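Local coordinates for protein aminopeptidase (Aneurinibacillus sp. AM-1, PDB 5IB9) that probably removes residues from the amino ends of peptides as a zinc-dependent M28-family aminopeptidase, here bound to an inhibitor and paired with a second copy, at residues 280-283 / 284-288; 288-291 / 292-295; 270-273 / 274-278; 36-39 / 40-44. All coordinates share one frame; numbering follows the deposited sequence.

Contact 1. Residues 280-283 / 284-288; sequences KKYA and ASLSE. With ZN (zinc ion), chain G.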
loop_
_atom_site.group_PDB
_atom_site.type_symbol
_atom_site.label_atom_id
_atom_site.label_comp_id
_atom_site.label_asym_id
_atom_site.label_seq_id
_atom_site.Cartn_x
_atom_site.Cartn_y
_atom_site.Cartn_z
ATOM N N LYS A 280 6.396 -6.298 1.722
ATOM C CA LYS A 280 5.750 -5.069 2.267
ATOM C C LYS A 280 4.235 -5.287 2.277
ATOM O O LYS A 280 3.585 -4.874 3.278
ATOM C CB LYS A 280 6.051 -3.891 1.310
ATOM C CG LYS A 280 7.465 -3.337 1.589
ATOM C CD LYS A 280 7.790 -2.243 0.506
ATOM C CE LYS A 280 9.249 -1.755 0.729
ATOM N NZ LYS A 280 9.645 -0.766 -0.373
ATOM N N LYS A 281 3.653 -5.874 1.226
ATOM C CA LYS A 281 2.199 -6.109 1.209
ATOM C C LYS A 281 1.865 -7.141 2.224
ATOM O O LYS A 281 0.793 -7.021 2.821
ATOM C CB LYS A 281 1.700 -6.516 -0.190
ATOM C CG LYS A 281 1.909 -5.437 -1.250
ATOM C CD LYS A 281 0.855 -4.319 -1.173
ATOM C CE LYS A 281 1.189 -3.358 -2.374
ATOM N NZ LYS A 281 0.382 -2.109 -2.242
ATOM N N TYR A 282 2.671 -8.151 2.478
ATOM C CA TYR A 282 2.276 -9.129 3.503
ATOM C C TYR A 282 2.385 -8.518 4.934
ATOM O O TYR A 282 1.491 -8.657 5.745
ATOM C CB TYR A 282 3.123 -10.397 3.400
ATOM C CG TYR A 282 2.681 -11.388 4.473
ATOM C CD1 TYR A 282 1.496 -12.155 4.290
ATOM C CD2 TYR A 282 3.391 -11.521 5.652
ATOM C CE1 TYR A 282 1.030 -12.924 5.301
ATOM C CE2 TYR A 282 2.946 -12.269 6.687
ATOM C CZ TYR A 282 1.776 -12.982 6.447
ATOM O OH TYR A 282 1.257 -13.801 7.501
ATOM N N ALA A 283 3.487 -7.847 5.247
ATOM C CA ALA A 283 3.646 -7.118 6.524
ATOM C C ALA A 283 2.487 -6.178 6.733
ATOM O O ALA A 283 2.005 -6.125 7.874
ATOM C CB ALA A 283 4.985 -6.352 6.438
ATOM N N ALA A 284 2.013 -5.526 5.673
ATOM C CA ALA A 284 0.852 -4.579 5.888
ATOM C C ALA A 284 -0.421 -5.317 6.180
ATOM O O ALA A 284 -1.414 -4.635 6.642
ATOM C CB ALA A 284 0.665 -3.742 4.665
ATOM N N SER A 285 -0.504 -6.612 5.990
ATOM C CA SER A 285 -1.746 -7.349 6.349
ATOM C C SER A 285 -1.833 -7.751 7.822
ATOM O O SER A 285 -2.899 -8.295 8.229
ATOM C CB SER A 285 -1.875 -8.627 5.473
ATOM O OG SER A 285 -1.002 -9.662 5.948
ATOM N N LEU A 286 -0.751 -7.685 8.558
ATOM C CA LEU A 286 -0.711 -8.140 9.943
ATOM C C LEU A 286 -1.460 -7.227 10.914
ATOM O O LEU A 286 -1.370 -5.995 10.777
ATOM C CB LEU A 286 0.750 -8.272 10.408
ATOM C CG LEU A 286 1.581 -9.264 9.539
ATOM C CD1 LEU A 286 3.028 -9.265 10.013
ATOM C CD2 LEU A 286 0.885 -10.707 9.652
ATOM N N SER A 287 -2.136 -7.850 11.886
ATOM C CA SER A 287 -2.707 -7.017 12.944
ATOM C C SER A 287 -1.677 -6.686 13.962
ATOM O O SER A 287 -0.565 -7.268 14.001
ATOM C CB SER A 287 -3.791 -7.795 13.597
ATOM O OG SER A 287 -3.275 -8.917 14.370
ATOM N N GLU A 288 -2.017 -5.722 14.860
ATOM C CA GLU A 288 -1.097 -5.364 15.923
ATOM C C GLU A 288 -0.802 -6.574 16.834
ATOM O O GLU A 288 0.346 -6.714 17.289
ATOM C CB GLU A 288 -1.640 -4.139 16.737
ATOM C CG GLU A 288 -1.518 -2.882 15.895
ATOM C CD GLU A 288 -1.851 -1.534 16.623
ATOM O OE1 GLU A 288 -2.418 -1.589 17.715
ATOM O OE2 GLU A 288 -1.334 -0.504 16.139
HETATM ZN ZN ZN G . -1.654 1.256 16.767
HETATM O O HOH W 1 0.658 -4.508 9.706
HETATM O O HOH W 2 -1.903 1.340 18.695
HETATM O O HOH W 3 -0.159 3.252 16.509
HETATM O O HOH W 4 0.131 2.043 16.483
HETATM O O HOH W 5 -1.205 2.873 18.001
#
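Tyr282 and Ser285 meet where helix 277-283 runs into a type I beta turn from Ala283 to Leu286. The packed side is built on Tyr282. Its carbonyl O takes two bonds from one residue. Ser285 OG donates at 2.7 Å, in the carbonyl plane and on a lone pair. Ser285 N donates to the same oxygen at 2.9 Å from well above that plane. The hydroxyl gets there because OG sits between the backbone N and the carbonyl carbon (chi1 77°), which brings it to Tyr282 O. There it also lies over one face of the Tyr282 ring, offset toward the rim. Leu286 CD2 approaches the ring obliquely, 3.9 Å from Tyr282 CE2 and near the OH. The phenol OH itself is held by Arg265, and strand 263-269 packs against the ring.

The looser side holds exposed Lys280, partly exposed Lys281 and a water bridging the turn carbonyls. Lys280 sets off away from 284-288 at CB, and its NZ bonds to Gly275 O. The water donates to both Ala283 O and Leu286 O. Further on, Ser287 caps helix 288-293, and its OG also bonds to Glu56 of the second subunit. Glu288 then reaches a zinc ion shared with His204 of that subunit and with several waters. The metal bond is made by Glu288 OE2, 1.9 Å from the zinc.

Contact 2. Residues 288-291 / 292-295; sequences EDEI and KRTI. With ZN (zinc ion), chain G.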
loop_
_atom_site.group_PDB
_atom_site.type_symbol
_atom_site.label_atom_id
_atom_site.label_comp_id
_atom_site.label_asym_id
_atom_site.label_seq_id
_atom_site.Cartn_x
_atom_site.Cartn_y
_atom_site.Cartn_z
ATOM N N GLU A 288 -2.017 -5.722 14.860
ATOM C CA GLU A 288 -1.097 -5.364 15.923
ATOM C C GLU A 288 -0.802 -6.574 16.834
ATOM O O GLU A 288 0.346 -6.714 17.289
ATOM C CB GLU A 288 -1.640 -4.139 16.737
ATOM C CG GLU A 288 -1.518 -2.882 15.895
ATOM C CD GLU A 288 -1.851 -1.534 16.623
ATOM O OE1 GLU A 288 -2.418 -1.589 17.715
ATOM O OE2 GLU A 288 -1.334 -0.504 16.139
ATOM N N ASP A 289 -1.826 -7.411 17.130
ATOM C CA ASP A 289 -1.602 -8.612 17.934
ATOM C C ASP A 289 -0.629 -9.547 17.191
ATOM O O ASP A 289 0.298 -10.067 17.830
ATOM C CB ASP A 289 -2.913 -9.266 18.316
ATOM C CG ASP A 289 -2.733 -10.441 19.263
ATOM O OD1 ASP A 289 -2.197 -10.145 20.319
ATOM O OD2 ASP A 289 -3.114 -11.597 18.890
ATOM N N GLU A 290 -0.840 -9.836 15.908
ATOM C CA GLU A 290 0.124 -10.688 15.142
ATOM C C GLU A 290 1.488 -10.126 15.193
ATOM O O GLU A 290 2.433 -10.928 15.420
ATOM C CB GLU A 290 -0.363 -10.816 13.704
ATOM C CG GLU A 290 -1.651 -11.694 13.610
ATOM C CD GLU A 290 -2.119 -11.695 12.190
ATOM O OE1 GLU A 290 -2.400 -10.648 11.554
ATOM O OE2 GLU A 290 -2.208 -12.758 11.551
ATOM N N ILE A 291 1.680 -8.805 15.033
ATOM C CA ILE A 291 3.006 -8.274 15.065
ATOM C C ILE A 291 3.658 -8.515 16.451
ATOM O O ILE A 291 4.862 -8.954 16.546
ATOM C CB ILE A 291 2.959 -6.778 14.773
ATOM C CG1 ILE A 291 2.557 -6.600 13.292
ATOM C CG2 ILE A 291 4.355 -6.066 15.002
ATOM C CD1 ILE A 291 2.148 -5.175 12.919
ATOM N N LYS A 292 2.923 -8.206 17.533
ATOM C CA LYS A 292 3.495 -8.391 18.905
ATOM C C LYS A 292 3.835 -9.861 19.177
ATOM O O LYS A 292 4.808 -10.108 19.975
ATOM C CB LYS A 292 2.478 -7.885 19.954
ATOM C CG LYS A 292 2.330 -6.384 19.876
ATOM C CD LYS A 292 1.392 -5.788 20.949
ATOM C CE LYS A 292 1.265 -4.263 20.714
ATOM N NZ LYS A 292 -0.196 -3.983 20.586
ATOM N N ARG A 293 3.140 -10.797 18.555
ATOM C CA ARG A 293 3.345 -12.219 18.892
ATOM C C ARG A 293 4.389 -12.832 17.969
ATOM O O ARG A 293 4.734 -14.020 18.182
ATOM C CB ARG A 293 2.023 -13.003 18.698
ATOM C CG ARG A 293 1.087 -12.572 19.749
ATOM C CD ARG A 293 -0.098 -13.313 19.716
ATOM N NE ARG A 293 -0.911 -13.322 18.519
ATOM C CZ ARG A 293 -1.185 -14.374 17.731
ATOM N NH1 ARG A 293 -0.613 -15.529 17.924
ATOM N NH2 ARG A 293 -2.105 -14.276 16.744
ATOM N N THR A 294 4.880 -12.123 16.933
ATOM C CA THR A 294 5.855 -12.755 16.017
ATOM C C THR A 294 7.250 -12.595 16.600
ATOM O O THR A 294 7.845 -11.496 16.695
ATOM C CB THR A 294 5.738 -12.030 14.658
ATOM O OG1 THR A 294 4.478 -12.286 14.083
ATOM C CG2 THR A 294 6.774 -12.774 13.689
ATOM N N ILE A 295 7.758 -13.743 17.065
ATOM C CA ILE A 295 9.020 -13.763 17.765
ATOM C C ILE A 295 10.252 -13.815 16.885
ATOM O O ILE A 295 11.353 -13.517 17.336
ATOM C CB ILE A 295 9.113 -14.873 18.817
ATOM C CG1 ILE A 295 9.048 -16.196 18.106
ATOM C CG2 ILE A 295 7.935 -14.750 19.938
ATOM C CD1 ILE A 295 9.305 -17.414 19.177
HETATM ZN ZN ZN G . -1.654 1.256 16.767
HETATM O O HOH W 6 0.172 -1.104 19.394
HETATM O O HOH W 2 -1.903 1.340 18.695
HETATM O O HOH W 7 7.721 -8.824 17.103
HETATM O O HOH W 3 -0.159 3.252 16.509
HETATM O O HOH W 4 0.131 2.043 16.483
HETATM O O HOH W 5 -1.205 2.873 18.001
#
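Asp289 and Arg293, one helical turn apart, are brought together by their torsions. Asp289 has CG anti to its backbone N, while Arg293 starts out beside its own N and then bends at chi3 (-59°). The bend swings NE back to the carboxylate. Asp289 OD2 meets the guanidinium at its edge, near its plane, 2.8 Å from NE. This salt bridge includes a weak hydrogen bond with an N-H...O angle of only 128°. The two flat groups are turned 31° apart, so they do not lie as a flat pair. The guanidinium has a further partner: its NH1 bonds to Asn220 O. A leucine in place of Arg293 would probably leave Asp289 without its charged mate and Asn220 O without this donor.

Next along the chain, Thr294 OG1 donates to Glu290 O at 2.8 Å, from above the carbonyl plane. Thr294 N donates to Ile291 O. One water then links Ile291 O to Thr294 O.

Glu288, at the start of the helix, accepts Lys292 N at its O, 3.0 Å away. Lys292 NZ stays 4.3 Å from Glu288 OE1, too far for a salt bridge, and a water lies between them, weakly bound to the glutamate.

Glu290 OE2 forms a salt bridge with Arg265, and its OE1 accepts from Ser287 N. Ile291 rests on Leu286 and on Pro59 of the second subunit. Past Arg293 the chain enters strand 294-300, which runs parallel to strand 222-228, and Thr294 packs there on Ile222 and Ile224.

Contact 3. Residues 270-273 / 274-278; sequences GAEE and NGLIG. With ZN (zinc ion), chain B; BES (2-(3-amino-2-hydroxy-4-phenyl-butyrylamino)-4-methyl-pentanoic acid), chain H.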
loop_
_atom_site.group_PDB
_atom_site.type_symbol
_atom_site.label_atom_id
_atom_site.label_comp_id
_atom_site.label_asym_id
_atom_site.label_seq_id
_atom_site.Cartn_x
_atom_site.Cartn_y
_atom_site.Cartn_z
ATOM N N GLY A 270 6.235 -12.446 -3.534
ATOM C CA GLY A 270 6.410 -11.999 -4.929
ATOM C C GLY A 270 7.091 -10.652 -4.971
ATOM O O GLY A 270 7.193 -9.926 -3.996
ATOM N N ALA A 271 7.584 -10.333 -6.177
ATOM C CA ALA A 271 8.071 -8.952 -6.488
ATOM C C ALA A 271 9.096 -8.511 -5.549
ATOM O O ALA A 271 9.209 -7.353 -5.221
ATOM C CB ALA A 271 6.867 -7.945 -6.659
ATOM N N GLU A 272 9.951 -9.385 -5.023
ATOM C CA GLU A 272 11.087 -9.016 -4.184
ATOM C C GLU A 272 12.077 -8.128 -4.971
ATOM O O GLU A 272 12.576 -7.136 -4.412
ATOM C CB GLU A 272 11.770 -10.248 -3.543
ATOM C CG GLU A 272 12.830 -9.881 -2.494
ATOM C CD GLU A 272 14.242 -9.730 -3.108
ATOM O OE1 GLU A 272 14.454 -9.991 -4.320
ATOM O OE2 GLU A 272 15.065 -9.312 -2.266
ATOM N N GLU A 273 12.272 -8.523 -6.219
ATOM C CA GLU A 273 13.375 -7.859 -6.978
ATOM C C GLU A 273 12.946 -6.462 -7.396
ATOM O O GLU A 273 13.844 -5.652 -7.757
ATOM C CB GLU A 273 13.660 -8.711 -8.177
ATOM C CG GLU A 273 14.242 -10.158 -7.945
ATOM C CD GLU A 273 15.670 -10.186 -7.365
ATOM O OE1 GLU A 273 16.195 -9.079 -7.021
ATOM O OE2 GLU A 273 16.206 -11.381 -7.226
ATOM N N ASN A 274 11.675 -6.170 -7.302
ATOM C CA ASN A 274 11.100 -4.872 -7.587
ATOM C C ASN A 274 11.111 -3.900 -6.437
ATOM O O ASN A 274 10.487 -2.831 -6.525
ATOM C CB ASN A 274 9.585 -5.035 -8.043
ATOM C CG ASN A 274 9.424 -6.016 -9.204
ATOM O OD1 ASN A 274 9.357 -5.614 -10.386
ATOM N ND2 ASN A 274 9.533 -7.295 -8.896
ATOM N N GLY A 275 11.715 -4.255 -5.290
ATOM C CA GLY A 275 11.714 -3.435 -4.135
ATOM C C GLY A 275 10.912 -4.007 -2.962
ATOM O O GLY A 275 10.323 -3.285 -2.180
ATOM N N LEU A 276 11.011 -5.319 -2.768
ATOM C CA LEU A 276 10.389 -5.986 -1.599
ATOM C C LEU A 276 8.895 -5.848 -1.630
ATOM O O LEU A 276 8.318 -5.697 -0.547
ATOM C CB LEU A 276 11.029 -5.534 -0.241
ATOM C CG LEU A 276 12.556 -5.400 -0.280
ATOM C CD1 LEU A 276 12.953 -4.960 1.137
ATOM C CD2 LEU A 276 13.290 -6.643 -0.698
ATOM N N ILE A 277 8.239 -5.699 -2.789
ATOM C CA ILE A 277 6.809 -5.345 -2.826
ATOM C C ILE A 277 5.984 -6.382 -2.106
ATOM O O ILE A 277 5.086 -6.037 -1.294
ATOM C CB ILE A 277 6.340 -5.053 -4.247
ATOM C CG1 ILE A 277 7.289 -3.918 -4.734
ATOM C CG2 ILE A 277 4.892 -4.457 -4.111
ATOM C CD1 ILE A 277 6.925 -3.505 -6.154
ATOM N N GLY A 278 6.225 -7.622 -2.402
ATOM C CA GLY A 278 5.318 -8.650 -1.781
ATOM C C GLY A 278 5.507 -8.740 -0.323
ATOM O O GLY A 278 4.457 -8.807 0.393
HETATM ZN ZN ZN B . 18.036 -10.760 -6.384
HETATM N N2 BES H . 19.266 -11.708 -2.833
HETATM C C1 BES H . 19.308 -10.298 -3.223
HETATM C C6 BES H . 19.926 -9.505 -2.073
HETATM C C7 BES H . 21.412 -9.685 -1.783
HETATM C C8 BES H . 22.384 -9.837 -2.803
HETATM C C12 BES H . 21.822 -9.658 -0.431
HETATM C C9 BES H . 23.746 -9.959 -2.453
HETATM C C11 BES H . 23.195 -9.788 -0.080
HETATM C C10 BES H . 24.145 -9.945 -1.102
HETATM C C2 BES H . 17.895 -9.802 -3.550
HETATM O O2 BES H . 17.415 -10.861 -4.376
HETATM C C3 BES H . 18.083 -8.559 -4.349
HETATM O O3 BES H . 18.607 -8.662 -5.453
HETATM N N1 BES H . 17.766 -7.441 -3.793
HETATM C C4 BES H . 18.013 -6.188 -4.513
HETATM C C13 BES H . 17.509 -5.126 -3.552
HETATM C C14 BES H . 16.007 -5.200 -3.258
HETATM C C15 BES H . 15.733 -3.975 -2.395
HETATM C C16 BES H . 15.108 -5.265 -4.494
HETATM C C5 BES H . 19.493 -5.872 -4.692
HETATM O O1 BES H . 19.831 -5.018 -5.563
HETATM O O4 BES H . 20.376 -6.413 -4.002
#
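The inhibitor-binding active site of this M28 peptidase includes the loop between strand 263-269 and helix 277-283, where Glu272 and Leu276 lie side by side and point the same way. Leu276 CD2 touches Glu272 CG at 3.7 Å. Glu272 O accepts from both Gly275 N and Leu276 N, the latter at 2.9 Å, and both come from the same face of its plane. Ala271 O receives Ile277 N at 3.1 Å, and Ala271 CB packs on Ile277 CB. Asn274 sets its amide ND2 against Ala271 CB. Gly275 has backbone angles at which a CB would jam against the preceding carbonyl, and Gly278 comes so close to Gly270 O that a side chain there would clash.

Adjacent glutamates reach the ligand differently. Glu273 bends at chi2 (-67°) and gives both carboxylate oxygens to a zinc ion, OE2 at 2.1 Å and OE1 at 2.6 Å. Asp240 and His371 also bind this metal, and the inhibitor adds its O2 and O3. Glu272 places OE1 3.1 Å from inhibitor O2. It has also been seen to bind zinc in a structure of this protein. An alanine in place of Glu272 would probably leave that oxygen without its carboxylate neighbour and Leu276 CD2 without the chain beside it.

Placed beside the metal-bound O2, Glu272 probably corresponds to the glutamate thought to act as general base in M28 relatives.

Contact 4. Residues 36-39 / 40-44; sequences EELK and AVRYI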
loop_
_atom_site.group_PDB
_atom_site.type_symbol
_atom_site.label_atom_id
_atom_site.label_comp_id
_atom_site.label_asym_id
_atom_site.label_seq_id
_atom_site.Cartn_x
_atom_site.Cartn_y
_atom_site.Cartn_z
ATOM N N GLU A 36 5.463 -16.661 -15.833
ATOM C CA GLU A 36 6.292 -17.642 -15.148
ATOM C C GLU A 36 6.242 -17.477 -13.626
ATOM O O GLU A 36 6.359 -18.457 -12.905
ATOM C CB GLU A 36 7.798 -17.482 -15.526
ATOM C CG GLU A 36 8.042 -17.822 -16.994
ATOM C CD GLU A 36 7.855 -19.293 -17.257
ATOM O OE1 GLU A 36 8.170 -20.185 -16.452
ATOM O OE2 GLU A 36 7.331 -19.642 -18.359
ATOM N N GLU A 37 6.049 -16.261 -13.144
ATOM C CA GLU A 37 5.862 -16.101 -11.628
ATOM C C GLU A 37 4.565 -16.727 -11.260
ATOM O O GLU A 37 4.537 -17.368 -10.204
ATOM C CB GLU A 37 5.897 -14.626 -11.203
ATOM C CG GLU A 37 6.164 -14.567 -9.699
ATOM C CD GLU A 37 5.940 -13.216 -9.107
ATOM O OE1 GLU A 37 4.957 -12.532 -9.553
ATOM O OE2 GLU A 37 6.720 -12.829 -8.167
ATOM N N LEU A 38 3.517 -16.567 -12.089
ATOM C CA LEU A 38 2.248 -17.218 -11.754
ATOM C C LEU A 38 2.362 -18.737 -11.713
ATOM O O LEU A 38 1.844 -19.421 -10.784
ATOM C CB LEU A 38 1.168 -16.799 -12.740
ATOM C CG LEU A 38 -0.237 -17.271 -12.368
ATOM C CD1 LEU A 38 -0.706 -16.671 -11.123
ATOM C CD2 LEU A 38 -1.194 -16.959 -13.547
ATOM N N LYS A 39 3.118 -19.324 -12.667
ATOM C CA LYS A 39 3.354 -20.716 -12.604
ATOM C C LYS A 39 4.063 -21.178 -11.313
ATOM O O LYS A 39 3.796 -22.248 -10.731
ATOM C CB LYS A 39 4.187 -21.074 -13.865
ATOM C CG LYS A 39 4.718 -22.479 -13.796
ATOM C CD LYS A 39 5.885 -22.794 -14.889
ATOM C CE LYS A 39 5.318 -22.430 -16.200
ATOM N NZ LYS A 39 6.449 -22.423 -17.240
ATOM N N ALA A 40 5.011 -20.361 -10.880
ATOM C CA ALA A 40 5.737 -20.677 -9.642
ATOM C C ALA A 40 4.776 -20.660 -8.406
ATOM O O ALA A 40 4.848 -21.496 -7.511
ATOM C CB ALA A 40 6.919 -19.686 -9.418
ATOM N N VAL A 41 3.973 -19.575 -8.398
ATOM C CA VAL A 41 2.950 -19.451 -7.320
ATOM C C VAL A 41 2.085 -20.711 -7.262
ATOM O O VAL A 41 1.877 -21.279 -6.177
ATOM C CB VAL A 41 2.118 -18.177 -7.559
ATOM C CG1 VAL A 41 0.800 -18.270 -6.790
ATOM C CG2 VAL A 41 2.957 -16.994 -7.239
ATOM N N ARG A 42 1.602 -21.188 -8.448
ATOM C CA ARG A 42 0.798 -22.367 -8.429
ATOM C C ARG A 42 1.550 -23.564 -7.954
ATOM O O ARG A 42 1.020 -24.466 -7.257
ATOM C CB ARG A 42 0.255 -22.608 -9.841
ATOM C CG ARG A 42 -0.839 -21.626 -10.214
ATOM C CD ARG A 42 -2.142 -22.295 -9.845
ATOM N NE ARG A 42 -2.506 -21.724 -8.571
ATOM C CZ ARG A 42 -3.069 -20.532 -8.442
ATOM N NH1 ARG A 42 -3.276 -19.819 -9.536
ATOM N NH2 ARG A 42 -3.430 -20.086 -7.211
ATOM N N TYR A 43 2.812 -23.716 -8.391
ATOM C CA TYR A 43 3.628 -24.844 -8.019
ATOM C C TYR A 43 3.846 -24.877 -6.523
ATOM O O TYR A 43 3.748 -25.951 -5.853
ATOM C CB TYR A 43 4.942 -24.770 -8.804
ATOM C CG TYR A 43 5.902 -25.900 -8.440
ATOM C CD1 TYR A 43 5.859 -27.153 -9.064
ATOM C CD2 TYR A 43 6.890 -25.704 -7.413
ATOM C CE1 TYR A 43 6.781 -28.204 -8.720
ATOM C CE2 TYR A 43 7.783 -26.717 -7.045
ATOM C CZ TYR A 43 7.770 -27.930 -7.778
ATOM O OH TYR A 43 8.683 -28.913 -7.452
ATOM N N ILE A 44 4.276 -23.689 -6.000
ATOM C CA ILE A 44 4.522 -23.509 -4.539
ATOM C C ILE A 44 3.274 -23.862 -3.726
ATOM O O ILE A 44 3.365 -24.690 -2.783
ATOM C CB ILE A 44 5.108 -22.141 -4.260
ATOM C CG1 ILE A 44 6.505 -22.136 -4.928
ATOM C CG2 ILE A 44 5.242 -21.930 -2.709
ATOM C CD1 ILE A 44 7.033 -20.706 -5.113
#
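The Arg42 guanidinium meets Leu38 obliquely: the CD1 branch comes no nearer than 4.4 Å, at NH1. The two side chains belong to successive turns of helix 35-50. The chain of Arg42 is bent at chi2 and chi3, and the same guanidinium forms a salt bridge with Glu45. The other flat group is the Tyr43 ring. Its first torsion (chi1 178°) sets CG opposite the backbone N. This carries the ring away from residues 36-39 to stack with Phe24 of helix 15-25, while its CB stays 3.4 Å from Lys39 O.

Beneath the side chains runs a regular ladder of bonds. Arg42 N meets Leu38 O at 2.9 Å, nearly along the C=O axis. Val41 N bonds to Glu37 O, and Val41 CG2 also lies 3.4 Å from that oxygen.

On another side of the helix, Lys39 bends at chi3 and brings NZ to Glu36. It is 2.9 Å from OE1, on the syn side, and bonds weakly to OE2.

The helix thus has two characters. Ion pairs involve its exposed residues Lys39 and Arg42, while Val41 packs on His204 and Val206. The buried carboxylate of Glu37, probably charged, is met by Ser203 and Gly33 N, and weakly by His229 and Ala271.

Contacts 3 and 1 follow one another on helix 277-283, the first at its start and the second toward its far end. They touch where Lys280 NZ meets Gly275 O. Contact 2 continues the chain and shares Glu288 and its zinc ion with contact 1. Contacts 1, 3 and 4 are partly buried. Contact 3 lies nearest the middle of the chain, and its carboxylates serve the inhibitor and metal. Contact 2 is at the surface, where water and an ion pair matter more, and both contacts 1 and 2 meet the second subunit. Contact 4 lies on another helix, 35-50, but touches contact 3 through Glu37 OE2, which bonds weakly to Ala271 N.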